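Long-range contacts in lantibiotic dehydratase (Microbispora corallina, PDB 5EHK), which probably dehydrates serine and threonine residues of the NAI-107 precursor peptide during lantibiotic biosynthesis, using glutamyl-tRNA as the donor of the activating glutamate: residues L611-L622 with L652-Q660; I282-D292 with R592-R602. One frame throughout, in Å; residues are numbered along the deposited sequence.

Interaction 1: L611-L622 with L652-Q660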
loop_
_atom_site.group_PDB
_atom_site.type_symbol
_atom_site.label_atom_id
_atom_site.label_comp_id
_atom_site.label_asym_id
_atom_site.label_seq_id
_atom_site.Cartn_x
_atom_site.Cartn_y
_atom_site.Cartn_z
ATOM N N LEU A 611 -20.808 -0.375 -27.426
ATOM C CA LEU A 611 -20.098 -1.304 -26.567
ATOM C C LEU A 611 -20.418 -1.137 -25.070
ATOM O O LEU A 611 -20.609 -0.036 -24.595
ATOM C CB LEU A 611 -18.603 -1.191 -26.843
ATOM C CG LEU A 611 -18.240 -1.557 -28.282
ATOM C CD1 LEU A 611 -16.724 -1.501 -28.549
ATOM C CD2 LEU A 611 -18.799 -2.955 -28.590
ATOM N N GLY A 612 -20.469 -2.248 -24.340
ATOM C CA GLY A 612 -20.723 -2.247 -22.911
ATOM C C GLY A 612 -19.761 -3.160 -22.161
ATOM O O GLY A 612 -19.002 -3.930 -22.764
ATOM N N VAL A 613 -19.726 -3.034 -20.841
ATOM C CA VAL A 613 -18.848 -3.866 -20.039
ATOM C C VAL A 613 -19.683 -4.526 -18.933
ATOM O O VAL A 613 -20.460 -3.850 -18.251
ATOM C CB VAL A 613 -17.689 -3.044 -19.436
ATOM C CG1 VAL A 613 -16.656 -3.957 -18.798
ATOM C CG2 VAL A 613 -17.024 -2.174 -20.485
ATOM N N GLY A 614 -19.529 -5.841 -18.784
ATOM C CA GLY A 614 -20.225 -6.641 -17.793
ATOM C C GLY A 614 -19.139 -7.369 -17.003
ATOM O O GLY A 614 -17.950 -7.235 -17.301
ATOM N N ALA A 615 -19.525 -8.148 -16.003
ATOM C CA ALA A 615 -18.555 -8.831 -15.166
ATOM C C ALA A 615 -19.107 -10.110 -14.541
ATOM O O ALA A 615 -20.297 -10.213 -14.271
ATOM C CB ALA A 615 -18.085 -7.902 -14.091
ATOM N N ASN A 616 -18.244 -11.105 -14.362
ATOM C CA ASN A 616 -18.546 -12.243 -13.485
ATOM C C ASN A 616 -17.430 -12.338 -12.454
ATOM O O ASN A 616 -16.558 -11.470 -12.417
ATOM C CB ASN A 616 -18.718 -13.559 -14.266
ATOM C CG ASN A 616 -17.464 -13.976 -15.034
ATOM O OD1 ASN A 616 -16.327 -13.696 -14.639
ATOM N ND2 ASN A 616 -17.680 -14.614 -16.172
ATOM N N LEU A 617 -17.425 -13.393 -11.646
ATOM C CA LEU A 617 -16.463 -13.477 -10.555
ATOM C C LEU A 617 -15.014 -13.443 -11.019
ATOM O O LEU A 617 -14.140 -12.995 -10.280
ATOM C CB LEU A 617 -16.715 -14.684 -9.667
ATOM C CG LEU A 617 -17.944 -14.478 -8.787
ATOM C CD1 LEU A 617 -19.210 -14.973 -9.480
ATOM C CD2 LEU A 617 -17.771 -15.150 -7.449
ATOM N N GLU A 618 -14.772 -13.856 -12.257
ATOM C CA GLU A 618 -13.413 -14.005 -12.761
ATOM C C GLU A 618 -12.880 -12.864 -13.642
ATOM O O GLU A 618 -11.726 -12.471 -13.499
ATOM C CB GLU A 618 -13.329 -15.322 -13.528
ATOM C CG GLU A 618 -12.337 -15.335 -14.694
ATOM C CD GLU A 618 -12.297 -16.695 -15.391
ATOM O OE1 GLU A 618 -11.504 -17.566 -14.943
ATOM O OE2 GLU A 618 -13.074 -16.892 -16.364
ATOM N N ARG A 619 -13.715 -12.310 -14.519
ATOM C CA ARG A 619 -13.247 -11.361 -15.538
ATOM C C ARG A 619 -14.243 -10.227 -15.792
ATOM O O ARG A 619 -15.433 -10.343 -15.486
ATOM C CB ARG A 619 -12.992 -12.106 -16.860
ATOM C CG ARG A 619 -14.124 -13.060 -17.205
ATOM C CD ARG A 619 -13.865 -13.912 -18.424
ATOM N NE ARG A 619 -14.654 -13.436 -19.552
ATOM C CZ ARG A 619 -15.776 -14.002 -19.981
ATOM N NH1 ARG A 619 -16.244 -15.087 -19.383
ATOM N NH2 ARG A 619 -16.428 -13.480 -21.012
ATOM N N LEU A 620 -13.743 -9.127 -16.343
ATOM C CA LEU A 620 -14.584 -8.138 -16.975
ATOM C C LEU A 620 -14.816 -8.643 -18.363
ATOM O O LEU A 620 -14.060 -9.470 -18.839
ATOM C CB LEU A 620 -13.839 -6.815 -17.065
ATOM C CG LEU A 620 -13.727 -6.048 -15.756
ATOM C CD1 LEU A 620 -12.759 -4.874 -15.923
ATOM C CD2 LEU A 620 -15.118 -5.584 -15.378
ATOM N N CYS A 621 -15.838 -8.149 -19.043
ATOM C CA CYS A 621 -15.993 -8.514 -20.463
ATOM C C CYS A 621 -16.736 -7.525 -21.318
ATOM O O CYS A 621 -17.731 -6.940 -20.891
ATOM C CB CYS A 621 -16.642 -9.874 -20.611
ATOM S SG CYS A 621 -18.052 -9.993 -19.605
ATOM N N LEU A 622 -16.228 -7.354 -22.532
ATOM C CA LEU A 622 -16.786 -6.424 -23.508
ATOM C C LEU A 622 -18.012 -7.033 -24.192
ATOM O O LEU A 622 -17.989 -8.196 -24.577
ATOM C CB LEU A 622 -15.729 -6.130 -24.557
ATOM C CG LEU A 622 -16.053 -4.987 -25.481
ATOM C CD1 LEU A 622 -16.262 -3.731 -24.641
ATOM C CD2 LEU A 622 -14.877 -4.860 -26.368
ATOM N N LEU A 652 -10.238 -1.033 -24.354
ATOM C CA LEU A 652 -10.598 -2.039 -25.335
ATOM C C LEU A 652 -9.463 -3.033 -25.467
ATOM O O LEU A 652 -9.668 -4.256 -25.469
ATOM C CB LEU A 652 -10.927 -1.414 -26.680
ATOM C CG LEU A 652 -12.219 -0.595 -26.735
ATOM C CD1 LEU A 652 -12.255 0.251 -28.002
ATOM C CD2 LEU A 652 -13.489 -1.494 -26.586
ATOM N N PHE A 653 -8.253 -2.508 -25.572
ATOM C CA PHE A 653 -7.109 -3.382 -25.672
ATOM C C PHE A 653 -7.031 -4.328 -24.478
ATOM O O PHE A 653 -6.948 -5.529 -24.653
ATOM C CB PHE A 653 -5.827 -2.583 -25.808
ATOM C CG PHE A 653 -4.608 -3.368 -25.493
ATOM C CD1 PHE A 653 -4.181 -4.367 -26.360
ATOM C CD2 PHE A 653 -3.879 -3.111 -24.338
ATOM C CE1 PHE A 653 -3.038 -5.105 -26.078
ATOM C CE2 PHE A 653 -2.740 -3.840 -24.038
ATOM C CZ PHE A 653 -2.308 -4.838 -24.918
ATOM N N GLU A 654 -7.119 -3.807 -23.266
ATOM C CA GLU A 654 -6.900 -4.667 -22.097
ATOM C C GLU A 654 -8.049 -5.648 -21.887
ATOM O O GLU A 654 -7.826 -6.759 -21.466
ATOM C CB GLU A 654 -6.587 -3.843 -20.824
ATOM C CG GLU A 654 -5.328 -2.956 -20.994
ATOM C CD GLU A 654 -4.832 -2.306 -19.696
ATOM O OE1 GLU A 654 -5.671 -2.076 -18.789
ATOM O OE2 GLU A 654 -3.607 -2.018 -19.585
ATOM N N LEU A 655 -9.267 -5.258 -22.241
ATOM C CA LEU A 655 -10.421 -6.141 -22.098
ATOM C C LEU A 655 -10.281 -7.383 -22.995
ATOM O O LEU A 655 -10.647 -8.505 -22.612
ATOM C CB LEU A 655 -11.714 -5.370 -22.426
ATOM C CG LEU A 655 -12.192 -4.413 -21.325
ATOM C CD1 LEU A 655 -13.245 -3.464 -21.823
ATOM C CD2 LEU A 655 -12.711 -5.188 -20.133
ATOM N N GLY A 656 -9.704 -7.177 -24.176
ATOM C CA GLY A 656 -9.490 -8.263 -25.095
ATOM C C GLY A 656 -8.654 -9.354 -24.465
ATOM O O GLY A 656 -8.837 -10.527 -24.799
ATOM N N LEU A 657 -7.760 -8.990 -23.545
ATOM C CA LEU A 657 -6.898 -9.997 -22.921
ATOM C C LEU A 657 -7.476 -10.582 -21.623
ATOM O O LEU A 657 -6.852 -11.440 -20.989
ATOM C CB LEU A 657 -5.488 -9.455 -22.710
ATOM C CG LEU A 657 -4.792 -9.006 -23.992
ATOM C CD1 LEU A 657 -3.511 -8.251 -23.673
ATOM C CD2 LEU A 657 -4.503 -10.207 -24.956
ATOM N N GLU A 658 -8.678 -10.144 -21.257
ATOM C CA GLU A 658 -9.354 -10.698 -20.090
ATOM C C GLU A 658 -9.585 -12.204 -20.283
ATOM O O GLU A 658 -9.738 -12.687 -21.413
ATOM C CB GLU A 658 -10.679 -9.962 -19.803
ATOM C CG GLU A 658 -10.537 -8.595 -19.095
ATOM C CD GLU A 658 -10.091 -8.704 -17.631
ATOM O OE1 GLU A 658 -10.898 -9.206 -16.797
ATOM O OE2 GLU A 658 -8.953 -8.263 -17.314
ATOM N N GLY A 659 -9.556 -12.944 -19.184
ATOM C CA GLY A 659 -9.813 -14.363 -19.215
ATOM C C GLY A 659 -8.663 -15.169 -19.773
ATOM O O GLY A 659 -8.743 -16.387 -19.851
ATOM N N GLN A 660 -7.592 -14.504 -20.176
ATOM C CA GLN A 660 -6.431 -15.220 -20.670
ATOM C C GLN A 660 -5.221 -15.088 -19.728
ATOM O O GLN A 660 -4.826 -13.974 -19.356
ATOM C CB GLN A 660 -6.050 -14.678 -22.033
ATOM C CG GLN A 660 -7.192 -14.581 -23.031
ATOM C CD GLN A 660 -6.690 -14.104 -24.374
ATOM O OE1 GLN A 660 -5.819 -14.722 -24.947
ATOM N NE2 GLN A 660 -7.147 -12.943 -24.823
#
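L620 and L622 of strand 620-622 meet L655 of helix 652-656 where the two axes pass 8.2 Å apart, running at 115° to each other, and farther on R619 comes beside G659 in the type II turn that follows the helix. The arrangement is a helix packed on one face of a beta hairpin within a mixed sheet. L655 buries more surface here than any other residue of the two segments. L655 CD2 rests on L620 CB at 3.7 Å, while L655 CD1 faces L622 CD1 at 4.1 Å and lies near V613 CG2 on the neighbouring hairpin strand. One turn earlier, L652 CD2 touches L622 CD2 at 3.6 Å and L611 CD1 at 3.8 Å; L611 and L652 cross at about a right angle. L622 holds CG anti to its backbone N (chi1 -169°); its CD1 sits between the two helix leucines and its CD2 meets L652.

Past the helix the contact turns polar. E658 bends at chi2, near -70°, and E658 OE1 accepts the backbone N-H of L620, 2.9 Å from L620 N. The donor comes from the anti side of the carboxylate, somewhat out of its plane. CB and CG of E658 meanwhile lie against L620 O. E658 OE2 makes a salt bridge to R407, so both carboxylate oxygens have partners in this buried spot. R619 passes its CD over G659 CA, and its guanidinium continues to a salt bridge with E630. N616 OD1 takes two N-H groups from opposite faces of its plane, an Asx turn with E618, extended to an Asx motif by R619, in the bend that leads into R619.

Helix 407-417 packs on L620 through Y409, H410 and F413, strand 629-634 borders L622 and L611, and strand 591-595 touches L652.

Interaction 2: I282-D292 with R592-R602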
loop_
_atom_site.group_PDB
_atom_site.type_symbol
_atom_site.label_atom_id
_atom_site.label_comp_id
_atom_site.label_asym_id
_atom_site.label_seq_id
_atom_site.Cartn_x
_atom_site.Cartn_y
_atom_site.Cartn_z
ATOM N N ILE A 282 -14.164 14.946 -36.876
ATOM C CA ILE A 282 -13.008 14.346 -37.518
ATOM C C ILE A 282 -13.302 14.257 -39.005
ATOM O O ILE A 282 -14.271 13.593 -39.395
ATOM C CB ILE A 282 -12.767 12.930 -37.001
ATOM C CG1 ILE A 282 -12.428 12.962 -35.506
ATOM C CG2 ILE A 282 -11.670 12.267 -37.806
ATOM C CD1 ILE A 282 -12.202 11.595 -34.881
ATOM N N THR A 283 -12.494 14.936 -39.826
ATOM C CA THR A 283 -12.722 14.938 -41.279
ATOM C C THR A 283 -12.098 13.693 -41.879
ATOM O O THR A 283 -11.184 13.120 -41.285
ATOM C CB THR A 283 -12.168 16.207 -41.991
ATOM O OG1 THR A 283 -10.735 16.159 -42.034
ATOM C CG2 THR A 283 -12.588 17.460 -41.250
ATOM N N ALA A 284 -12.603 13.261 -43.032
ATOM C CA ALA A 284 -12.048 12.092 -43.715
ATOM C C ALA A 284 -10.623 12.369 -44.202
ATOM O O ALA A 284 -9.859 11.446 -44.483
ATOM C CB ALA A 284 -12.936 11.673 -44.872
ATOM N N LEU A 285 -10.273 13.649 -44.279
ATOM C CA LEU A 285 -8.930 14.055 -44.660
ATOM C C LEU A 285 -7.825 13.411 -43.824
ATOM O O LEU A 285 -6.781 13.035 -44.353
ATOM C CB LEU A 285 -8.800 15.581 -44.646
ATOM C CG LEU A 285 -9.585 16.276 -45.755
ATOM C CD1 LEU A 285 -9.458 17.778 -45.625
ATOM C CD2 LEU A 285 -9.075 15.802 -47.098
ATOM N N ARG A 286 -8.055 13.288 -42.523
ATOM C CA ARG A 286 -7.090 12.671 -41.616
ATOM C C ARG A 286 -6.961 11.174 -41.886
ATOM O O ARG A 286 -7.955 10.478 -42.147
ATOM C CB ARG A 286 -7.484 12.981 -40.170
ATOM C CG ARG A 286 -7.306 14.452 -39.819
ATOM C CD ARG A 286 -7.740 14.755 -38.414
ATOM N NE ARG A 286 -7.314 16.086 -37.995
ATOM C CZ ARG A 286 -7.760 16.713 -36.911
ATOM N NH1 ARG A 286 -8.736 16.179 -36.179
ATOM N NH2 ARG A 286 -7.281 17.913 -36.594
ATOM N N PRO A 287 -5.715 10.689 -41.891
ATOM C CA PRO A 287 -5.390 9.304 -42.239
ATOM C C PRO A 287 -5.991 8.354 -41.218
ATOM O O PRO A 287 -5.754 8.554 -40.028
ATOM C CB PRO A 287 -3.861 9.272 -42.162
ATOM C CG PRO A 287 -3.415 10.708 -42.235
ATOM C CD PRO A 287 -4.513 11.476 -41.561
ATOM N N PRO A 288 -6.785 7.367 -41.668
ATOM C CA PRO A 288 -7.485 6.402 -40.801
ATOM C C PRO A 288 -6.556 5.493 -39.993
ATOM O O PRO A 288 -7.013 4.874 -39.032
ATOM C CB PRO A 288 -8.288 5.547 -41.794
ATOM C CG PRO A 288 -7.595 5.740 -43.113
ATOM C CD PRO A 288 -7.071 7.134 -43.091
ATOM N N LEU A 289 -5.284 5.430 -40.370
ATOM C CA LEU A 289 -4.353 4.452 -39.821
ATOM C C LEU A 289 -4.883 3.024 -39.976
ATOM O O LEU A 289 -4.949 2.252 -39.011
ATOM C CB LEU A 289 -4.004 4.744 -38.358
ATOM C CG LEU A 289 -3.576 6.167 -38.035
ATOM C CD1 LEU A 289 -3.068 6.238 -36.618
ATOM C CD2 LEU A 289 -2.530 6.653 -39.006
ATOM N N ASP A 290 -5.246 2.665 -41.199
ATOM C CA ASP A 290 -5.738 1.319 -41.451
ATOM C C ASP A 290 -4.734 0.449 -42.201
ATOM O O ASP A 290 -5.025 -0.695 -42.524
ATOM C CB ASP A 290 -7.043 1.364 -42.228
ATOM C CG ASP A 290 -6.946 2.212 -43.475
ATOM O OD1 ASP A 290 -5.829 2.648 -43.857
ATOM O OD2 ASP A 290 -8.010 2.445 -44.076
ATOM N N GLY A 291 -3.551 0.981 -42.471
ATOM C CA GLY A 291 -2.534 0.203 -43.161
ATOM C C GLY A 291 -2.046 0.785 -44.478
ATOM O O GLY A 291 -0.937 0.483 -44.901
ATOM N N ASP A 292 -2.860 1.623 -45.111
ATOM C CA ASP A 292 -2.460 2.330 -46.329
ATOM C C ASP A 292 -1.396 3.381 -46.046
ATOM O O ASP A 292 -1.159 3.735 -44.900
ATOM C CB ASP A 292 -3.681 2.982 -47.002
ATOM C CG ASP A 292 -3.379 3.521 -48.423
ATOM O OD1 ASP A 292 -2.417 3.021 -49.074
ATOM O OD2 ASP A 292 -4.133 4.423 -48.891
ATOM N N ARG A 592 -13.618 -3.139 -37.099
ATOM C CA ARG A 592 -12.712 -2.151 -36.545
ATOM C C ARG A 592 -13.433 -1.179 -35.637
ATOM O O ARG A 592 -14.554 -0.735 -35.947
ATOM C CB ARG A 592 -11.985 -1.416 -37.662
ATOM C CG ARG A 592 -11.437 -0.068 -37.282
ATOM C CD ARG A 592 -10.638 0.493 -38.428
ATOM N NE ARG A 592 -10.520 1.938 -38.294
ATOM C CZ ARG A 592 -9.411 2.632 -38.520
ATOM N NH1 ARG A 592 -8.288 2.024 -38.882
ATOM N NH2 ARG A 592 -9.429 3.943 -38.367
ATOM N N ILE A 593 -12.787 -0.865 -34.510
ATOM C CA ILE A 593 -13.278 0.147 -33.570
ATOM C C ILE A 593 -12.366 1.351 -33.669
ATOM O O ILE A 593 -11.245 1.358 -33.168
ATOM C CB ILE A 593 -13.270 -0.390 -32.120
ATOM C CG1 ILE A 593 -13.993 -1.737 -32.045
ATOM C CG2 ILE A 593 -13.902 0.600 -31.173
ATOM C CD1 ILE A 593 -13.681 -2.548 -30.811
ATOM N N SER A 594 -12.844 2.389 -34.325
ATOM C CA SER A 594 -12.050 3.595 -34.468
ATOM C C SER A 594 -12.247 4.409 -33.219
ATOM O O SER A 594 -13.389 4.630 -32.803
ATOM C CB SER A 594 -12.519 4.395 -35.675
ATOM O OG SER A 594 -12.646 3.569 -36.813
ATOM N N VAL A 595 -11.142 4.840 -32.618
ATOM C CA VAL A 595 -11.176 5.743 -31.473
ATOM C C VAL A 595 -10.330 6.976 -31.728
ATOM O O VAL A 595 -9.104 6.904 -31.710
ATOM C CB VAL A 595 -10.639 5.071 -30.229
ATOM C CG1 VAL A 595 -10.832 5.975 -29.047
ATOM C CG2 VAL A 595 -11.320 3.745 -30.026
ATOM N N GLY A 596 -10.970 8.104 -32.006
ATOM C CA GLY A 596 -10.231 9.331 -32.260
ATOM C C GLY A 596 -9.702 9.438 -33.682
ATOM O O GLY A 596 -8.843 10.276 -33.949
ATOM N N LEU A 597 -10.209 8.580 -34.574
ATOM C CA LEU A 597 -9.845 8.518 -35.989
ATOM C C LEU A 597 -11.117 8.280 -36.790
ATOM O O LEU A 597 -12.076 7.767 -36.241
ATOM C CB LEU A 597 -8.897 7.351 -36.262
ATOM C CG LEU A 597 -7.532 7.353 -35.613
ATOM C CD1 LEU A 597 -6.940 5.981 -35.756
ATOM C CD2 LEU A 597 -6.676 8.392 -36.286
ATOM N N PRO A 598 -11.135 8.644 -38.089
ATOM C CA PRO A 598 -12.330 8.412 -38.913
ATOM C C PRO A 598 -12.520 6.944 -39.176
ATOM O O PRO A 598 -11.580 6.192 -38.961
ATOM C CB PRO A 598 -11.978 9.089 -40.233
ATOM C CG PRO A 598 -10.489 9.015 -40.282
ATOM C CD PRO A 598 -10.038 9.230 -38.880
ATOM N N ASP A 599 -13.689 6.529 -39.640
ATOM C CA ASP A 599 -13.856 5.127 -39.971
ATOM C C ASP A 599 -12.905 4.821 -41.116
ATOM O O ASP A 599 -12.493 5.721 -41.841
ATOM C CB ASP A 599 -15.292 4.827 -40.409
ATOM C CG ASP A 599 -16.276 4.913 -39.279
ATOM O OD1 ASP A 599 -15.841 5.262 -38.161
ATOM O OD2 ASP A 599 -17.488 4.668 -39.520
ATOM N N SER A 600 -12.568 3.550 -41.285
ATOM C CA SER A 600 -11.793 3.119 -42.434
ATOM C C SER A 600 -12.689 2.454 -43.486
ATOM O O SER A 600 -13.608 1.680 -43.147
ATOM C CB SER A 600 -10.696 2.147 -41.972
ATOM O OG SER A 600 -10.102 1.421 -43.043
ATOM N N GLY A 601 -12.408 2.741 -44.762
ATOM C CA GLY A 601 -13.067 2.050 -45.857
ATOM C C GLY A 601 -12.750 0.555 -45.903
ATOM O O GLY A 601 -13.513 -0.229 -46.457
ATOM N N ARG A 602 -11.609 0.157 -45.345
ATOM C CA ARG A 602 -11.139 -1.234 -45.413
ATOM C C ARG A 602 -11.682 -2.171 -44.361
ATOM O O ARG A 602 -11.246 -3.308 -44.289
ATOM C CB ARG A 602 -9.623 -1.287 -45.331
ATOM C CG ARG A 602 -8.926 -0.457 -46.375
ATOM C CD ARG A 602 -7.471 -0.331 -46.054
ATOM N NE ARG A 602 -6.879 0.725 -46.856
ATOM C CZ ARG A 602 -6.267 0.503 -48.007
ATOM N NH1 ARG A 602 -6.163 -0.740 -48.462
ATOM N NH2 ARG A 602 -5.761 1.514 -48.698
#
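D290 places CG between its backbone N and carbonyl carbon (chi1 52°), and S600 swings OG anti to its own N (chi1 165°), which brings the hydroxyl to the carboxylate: S600 OG donates to D290 OD2 on the lone pair away from the other oxygen, though the modelled 2.5 Å is doubtfully short at this resolution. S600 OG also accepts the backbone N-H of R602, closing an ST turn. R602, extended from CG to NE, crosses D290 at about a right angle. D290 OD2 lies at the edge of the guanidinium and forms a long salt bridge to R602 NE at 3.5 Å; R602 NH2 pairs with D292 OD2 at 3.3 Å. The network runs from buried D290 out to D292 and the exposed R602.

Deeper in, R592 stretches its chain straight out from strand 592-595. R592 NH2 donates to P288 O at 2.7 Å, nearly in the guanidinium plane, while R592 NH1 adds weak bonds to P288 O and L289 O. R592 NE is taken by S594 OG at 3.1 Å, and S600 CB lies over one face, so the flat group is fixed in rotation. With a weak bond to P598 O in its own segment, the buried guanidinium meets three main-chain oxygens.

The rest is mostly apolar packing. I282 CG2 meets P598 CD at 3.6 Å, I282 CD1 lies against the backbone of G596, and L597 CD1 meets L289 CD1 at 4.0 Å. P598 CG also sits against the R286 carbonyl, 3.5 Å from R286 O.

The contact joins the loop after edge strand 281-283 of a small antiparallel sheet to the loop after strand 591-595 of the mixed sheet. I282 and A284 pair through their backbones with strand 195-198, where Q197 also bonds D599; R592 pairs with Q604 and I606, in and just after strand 604-605, and helices 174-185 and 294-306 flank P287.

How the interactions relate
Interactions 1 and 2 have centres 25 Å apart, yet they meet on one mixed sheet. I593, in strand 592-595 of interaction 2, is the main point where they touch: I593 CG2 lies 3.6 Å from L652 CD1, and I593 CD1 packs on L611 CD1 at 3.9 Å. V595 CG2 joins in at 4.1 Å from L652 CD1. The same strand thus sends I593 and V595 to the helix 652-656 side, while R592 reaches the loop after strand 282-283. Both segments of interaction 2 precede those of interaction 1 in the sequence, and all four belong to the N-terminal lantibiotic dehydratase region, which probably carries out glutamylation, as in relatives; neither contact can be assigned to a catalytic or tRNA-binding site from its geometry.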